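Putative nitrate transport protein (Thermoplasma volcanium, PDB 3MST) is of unproven function but probably binds a small solute for uptake, as the substrate-binding part of a nitrate-type transporter. Local coordinates at residues V30-P33 against L34-I37; E222-G225 against S226-L229; K206-I209 against G210-H214. One frame throughout, in Å; residues are numbered along the deposited sequence.

Contact 1 of 3, residues V30-P33 against L34-I37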
# COMPACT_ATOMS: atom_id res chain seq x y z
N VAL A 30 2.60 2.98 1.60
CA VAL A 30 1.74 3.44 2.70
C VAL A 30 2.53 4.24 3.73
O VAL A 30 1.97 5.10 4.38
CB VAL A 30 1.00 2.27 3.39
CG1 VAL A 30 1.97 1.38 4.22
CG2 VAL A 30 -0.13 2.79 4.29
N SER A 31 3.83 3.96 3.89
CA SER A 31 4.66 4.69 4.85
C SER A 31 5.10 6.07 4.42
O SER A 31 5.53 6.85 5.27
CB SER A 31 5.91 3.89 5.18
OG SER A 31 6.83 3.84 4.10
N PHE A 32 5.05 6.37 3.13
CA PHE A 32 5.81 7.49 2.61
C PHE A 32 5.37 8.83 3.22
O PHE A 32 6.25 9.65 3.51
CB PHE A 32 5.78 7.54 1.10
CG PHE A 32 6.48 6.35 0.42
CD1 PHE A 32 7.20 5.40 1.12
CD2 PHE A 32 6.35 6.26 -0.95
CE1 PHE A 32 7.81 4.33 0.40
CE2 PHE A 32 6.93 5.23 -1.68
CZ PHE A 32 7.65 4.26 -0.99
N PRO A 33 4.07 9.09 3.43
CA PRO A 33 3.69 10.36 4.02
C PRO A 33 4.27 10.57 5.41
O PRO A 33 4.53 11.75 5.77
CB PRO A 33 2.15 10.30 4.04
CG PRO A 33 1.84 9.44 2.82
CD PRO A 33 2.89 8.34 2.97
N LEU A 34 4.50 9.52 6.19
CA LEU A 34 5.11 9.69 7.52
C LEU A 34 6.63 9.74 7.43
O LEU A 34 7.27 10.48 8.20
CB LEU A 34 4.63 8.62 8.50
CG LEU A 34 3.10 8.72 8.74
CD1 LEU A 34 2.64 7.59 9.71
CD2 LEU A 34 2.65 10.10 9.25
N LEU A 35 7.26 9.06 6.45
CA LEU A 35 8.70 9.15 6.28
C LEU A 35 9.12 10.56 6.00
O LEU A 35 10.13 11.02 6.52
CB LEU A 35 9.22 8.27 5.13
CG LEU A 35 9.08 6.75 5.31
CD1 LEU A 35 9.72 6.06 4.12
CD2 LEU A 35 9.76 6.24 6.62
N VAL A 36 8.38 11.24 5.16
CA VAL A 36 8.87 12.53 4.65
C VAL A 36 8.88 13.60 5.72
O VAL A 36 9.68 14.55 5.62
CB VAL A 36 8.16 13.00 3.38
CG1 VAL A 36 8.47 12.04 2.22
CG2 VAL A 36 6.62 13.21 3.54
N ILE A 37 7.98 13.51 6.70
CA ILE A 37 7.91 14.50 7.79
C ILE A 37 8.22 13.86 9.15
O ILE A 37 7.84 14.39 10.20
CB ILE A 37 6.57 15.25 7.81
CG1 ILE A 37 5.38 14.29 7.98
CG2 ILE A 37 6.45 16.17 6.59
CD1 ILE A 37 4.10 15.02 8.37
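Ser-31 O takes two backbone N-H groups where the chain passes from a 3-10 turn into the short helix 32-36. The bond from Leu-35 N to Ser-31 O is 3.0 Å long and lies in the carbonyl plane, with an N-H...O angle of 156°. The bond from Leu-34 N is weak and bent. One residue on, Val-36 N bonds to Phe-32 O at 3.1 Å. Leu-35 carries the side-chain contact. Its CG stands anti to its own carbonyl carbon (chi1 -66°), and this turns the branch back toward Ser-31 and Phe-32. Leu-35 CD1 comes to 3.6 Å from Ser-31 OG and 4.0 Å from Phe-32 CD1, so one methyl touches both residues. It meets the ring obliquely. Helix 32-36 is the connection of a beta-alpha-beta unit, between the parallel strands 22-24 and 45-47. Ser-31 OG bonds chiefly to Gly-28 O, with Pro-25 O as a second acceptor, which ties the start of the helix to the loop after strand 22-24. With an alanine in place of Leu-35 the methyl that bridges Ser-31 and Phe-32 is gone, and a gap would probably open beside both. Pro-33 O has no polar partner in the model and is buried under carbon: Val-36 CG2 lies 3.4 Å from it and Ile-37 CG1 3.5 Å. Val-36 also packs on Ala-189 and Ile-193 of helix 186-197.

Contact 2 of 3, residues E222-G225 against S226-L229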
# COMPACT_ATOMS: atom_id res chain seq x y z
N GLU A 222 -16.48 2.19 3.11
CA GLU A 222 -15.30 1.93 2.24
C GLU A 222 -14.33 0.96 2.89
O GLU A 222 -13.76 0.10 2.22
CB GLU A 222 -14.61 3.25 1.87
CG GLU A 222 -15.51 4.11 1.01
CD GLU A 222 -14.80 5.26 0.35
OE1 GLU A 222 -13.80 5.75 0.93
OE2 GLU A 222 -15.23 5.74 -0.73
N LEU A 223 -14.14 1.11 4.19
CA LEU A 223 -13.32 0.18 4.96
C LEU A 223 -13.90 -1.23 4.99
O LEU A 223 -13.20 -2.22 4.77
CB LEU A 223 -13.05 0.69 6.37
CG LEU A 223 -12.45 2.11 6.44
CD1 LEU A 223 -12.28 2.58 7.88
CD2 LEU A 223 -11.20 2.25 5.62
N VAL A 224 -15.21 -1.32 5.26
CA VAL A 224 -15.92 -2.60 5.22
C VAL A 224 -15.84 -3.20 3.81
O VAL A 224 -15.60 -4.42 3.67
CB VAL A 224 -17.37 -2.43 5.72
CG1 VAL A 224 -18.24 -3.68 5.44
CG2 VAL A 224 -17.35 -2.09 7.21
N GLY A 225 -16.02 -2.36 2.79
CA GLY A 225 -15.94 -2.84 1.41
C GLY A 225 -14.58 -3.43 1.10
O GLY A 225 -14.48 -4.47 0.46
N SER A 226 -13.51 -2.76 1.50
CA SER A 226 -12.18 -3.30 1.21
C SER A 226 -11.88 -4.59 1.99
O SER A 226 -11.27 -5.52 1.48
CB SER A 226 -11.15 -2.22 1.49
OG SER A 226 -9.86 -2.65 1.19
N ARG A 227 -12.37 -4.69 3.22
CA ARG A 227 -12.20 -5.91 3.98
C ARG A 227 -12.91 -7.05 3.25
O ARG A 227 -12.37 -8.15 3.13
CB ARG A 227 -12.81 -5.74 5.36
CG ARG A 227 -12.52 -6.92 6.30
CD ARG A 227 -13.17 -6.80 7.68
NE ARG A 227 -14.62 -6.74 7.54
CZ ARG A 227 -15.45 -6.32 8.49
NH1 ARG A 227 -14.98 -5.97 9.69
NH2 ARG A 227 -16.75 -6.29 8.23
N GLU A 228 -14.13 -6.78 2.77
CA GLU A 228 -14.89 -7.80 2.05
C GLU A 228 -14.18 -8.19 0.75
O GLU A 228 -14.08 -9.38 0.46
CB GLU A 228 -16.30 -7.30 1.74
CG GLU A 228 -17.24 -7.20 2.94
CD GLU A 228 -18.61 -6.52 2.60
OE1 GLU A 228 -18.74 -5.83 1.54
OE2 GLU A 228 -19.55 -6.69 3.43
N LEU A 229 -13.73 -7.23 -0.03
CA LEU A 229 -13.03 -7.53 -1.28
C LEU A 229 -11.80 -8.38 -1.07
O LEU A 229 -11.64 -9.44 -1.70
CB LEU A 229 -12.65 -6.22 -2.01
CG LEU A 229 -11.85 -6.39 -3.31
CD1 LEU A 229 -12.70 -7.13 -4.38
CD2 LEU A 229 -11.36 -5.01 -3.80
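Four successive backbone bonds, i to i+4, join Glu-222 through Gly-225 to Ser-226 through Leu-229. They are regular alpha-helical bonds within helix 220-230, the last helix of the chain. Glu-228 N to Val-224 O measures 2.9 Å, and Leu-229 N to Gly-225 O is the straightest of the four at 167°. Three polar side chains bond outside the two segments. Glu-222 OE1 forms a salt bridge with Arg-77 and a hydrogen bond with Thr-217, Ser-226 OG bonds to Pro-158 O, and Arg-227 NH1 bonds to Ile-240 O. These bonds tie the helix to the strands 71-77 and 215-217, to the loop before strand 160-164 and to the C-terminal tail. Val-224 carries the side-chain packing. Its CG1 is anti to the backbone N (chi1 169°) and is approached by two charged groups from directions roughly at right angles. Glu-228 crosses it, with OE2 3.8 Å from Val-224 CG1. The guanidinium of Arg-227 comes to it obliquely, its chain bent at chi3 (61°). Ile-242 touches Leu-223, Val-224 and Arg-227. The Glu-228 side chain also passes close over the backbone, and its CG lies 3.3 Å from Val-224 O.

Contact 3 of 3, residues K206-I209 against G210-H214; sequences KKII and GIYGH
The contact lies at the C-terminal end of helix 202-208 and in the loop that leads to strand 215-217. One i to i+3 backbone bond spans it: Ile-211 N donates to Ile-208 O at 3.0 Å. Its N-H...O angle is 158°, but the donor stands 47° above the carbonyl plane and so misses the lone pairs. Residues 210-212 keep helical backbone angles without the regular bonds. A water donates to Ile-209 O and accepts from Gly-213 N at 2.9 Å, bridging the loop where a direct backbone bond is missing. Gly-213 has positive phi, a conformation that suits glycine.

Tyr-212 folds its ring back along the end of the helix. Ile-208 O sits over one face, 4.1 Å above the ring plane and displaced toward the rim. Ile-209 O approaches the same ring obliquely and lies 3.4 Å from Tyr-212 CD2. At the far end of the ring, Ile-208 CD1 is 3.4 Å from Tyr-212 OH, and the two side chains cross at a slant. Ile-208 CG1 lies between its backbone N and carbonyl carbon (chi1 74°), and an extended chi2 then carries CD1 out to the phenol oxygen. Ile-211 lies over the Ile-208 backbone, with CG1 3.6 Å from Ile-208 O. Ile-211 CD1 packs loosely on Ile-208 CB, 4.3 Å away.

Within the loop, Tyr-212 shares backbone hydrogen bonds with Asp-79, and Gly-213 O accepts from Arg-147. His-214 NE2 bonds to Pro-29 O, and its ring packs on Tyr-175 and Ile-179 of helix 169-184. Ile-209 fits against Ala-189 and Ile-193 of helix 186-197 and Ile-182 of helix 169-184, so the turn lies against both helices just before strand 215-217 begins.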
# COMPACT_ATOMS: atom_id res chain seq x y z
N LYS A 206 11.91 9.49 -8.06
CA LYS A 206 11.54 10.74 -8.73
C LYS A 206 10.60 10.51 -9.93
O LYS A 206 9.72 11.30 -10.22
CB LYS A 206 12.80 11.48 -9.23
CG LYS A 206 13.59 12.13 -8.13
CD LYS A 206 14.93 12.75 -8.60
CE LYS A 206 15.45 13.68 -7.48
NZ LYS A 206 16.88 13.47 -7.11
N LYS A 207 10.80 9.40 -10.64
CA LYS A 207 9.95 9.11 -11.78
C LYS A 207 8.53 8.74 -11.39
O LYS A 207 7.59 9.08 -12.09
CB LYS A 207 10.55 7.95 -12.58
CG LYS A 207 9.81 7.55 -13.84
N ILE A 208 8.37 8.02 -10.29
CA ILE A 208 7.06 7.44 -9.95
C ILE A 208 6.28 8.12 -8.83
O ILE A 208 5.10 7.81 -8.63
CB ILE A 208 7.18 5.91 -9.66
CG1 ILE A 208 7.82 5.61 -8.30
CG2 ILE A 208 7.86 5.17 -10.85
CD1 ILE A 208 7.96 4.14 -7.98
N ILE A 209 6.90 9.04 -8.12
CA ILE A 209 6.32 9.57 -6.87
C ILE A 209 4.99 10.24 -7.10
O ILE A 209 4.09 10.17 -6.27
CB ILE A 209 7.31 10.48 -6.09
CG1 ILE A 209 6.76 10.74 -4.67
CG2 ILE A 209 7.65 11.73 -6.93
CD1 ILE A 209 7.77 11.30 -3.78
N GLY A 210 4.83 10.90 -8.24
CA GLY A 210 3.58 11.60 -8.53
C GLY A 210 2.37 10.74 -8.84
O GLY A 210 1.23 11.21 -8.89
N ILE A 211 2.62 9.45 -9.12
CA ILE A 211 1.54 8.54 -9.49
C ILE A 211 0.72 8.14 -8.26
O ILE A 211 -0.45 7.86 -8.36
CB ILE A 211 2.06 7.29 -10.23
CG1 ILE A 211 2.90 7.68 -11.47
CG2 ILE A 211 0.89 6.35 -10.61
CD1 ILE A 211 3.68 6.52 -12.10
N TYR A 212 1.35 8.03 -7.11
CA TYR A 212 0.68 7.44 -5.94
C TYR A 212 -0.64 8.06 -5.59
O TYR A 212 -1.62 7.36 -5.34
CB TYR A 212 1.61 7.48 -4.73
CG TYR A 212 2.85 6.61 -4.83
CD1 TYR A 212 2.78 5.24 -5.08
CD2 TYR A 212 4.11 7.19 -4.66
CE1 TYR A 212 3.93 4.44 -5.14
CE2 TYR A 212 5.25 6.41 -4.72
CZ TYR A 212 5.17 5.03 -4.94
OH TYR A 212 6.32 4.29 -5.01
N GLY A 213 -0.68 9.39 -5.51
CA GLY A 213 -1.93 10.04 -5.19
C GLY A 213 -2.61 9.59 -3.91
O GLY A 213 -3.81 9.38 -3.89
N HIS A 214 -1.82 9.42 -2.85
CA HIS A 214 -2.36 8.98 -1.56
C HIS A 214 -3.60 9.75 -1.16
O HIS A 214 -3.61 10.99 -1.21
CB HIS A 214 -1.35 9.18 -0.42
CG HIS A 214 -0.09 8.36 -0.50
ND1 HIS A 214 0.92 8.62 -1.41
CD2 HIS A 214 0.35 7.34 0.28
CE1 HIS A 214 1.91 7.77 -1.19
NE2 HIS A 214 1.58 6.98 -0.17
O HOH W 1 1.68 11.15 -5.41

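Overall arrangement
Contacts 1 and 3 are neighbours, with centres 13 Å apart. They touch at two places: Phe-32 CE2 lies 3.5 Å from Tyr-212 OH, and Pro-33 CG lies 3.6 Å from His-214 CD2. Both pack on helix 169-184 and on helix 186-197; on the latter Ala-189 and Ile-193 meet Val-36 of contact 1 and Ile-209 of contact 3. Contact 2 is remote. Its centre is about 24 Å from each of the others, across the centre of the chain, and its nearest atoms are about 11 Å from either. An acetate near Tyr-212, a 1,2-ethanediol near Ile-37 and an unidentified ligand near Leu-229, each about 5 Å from the side chain, probably come from the crystallisation liquor.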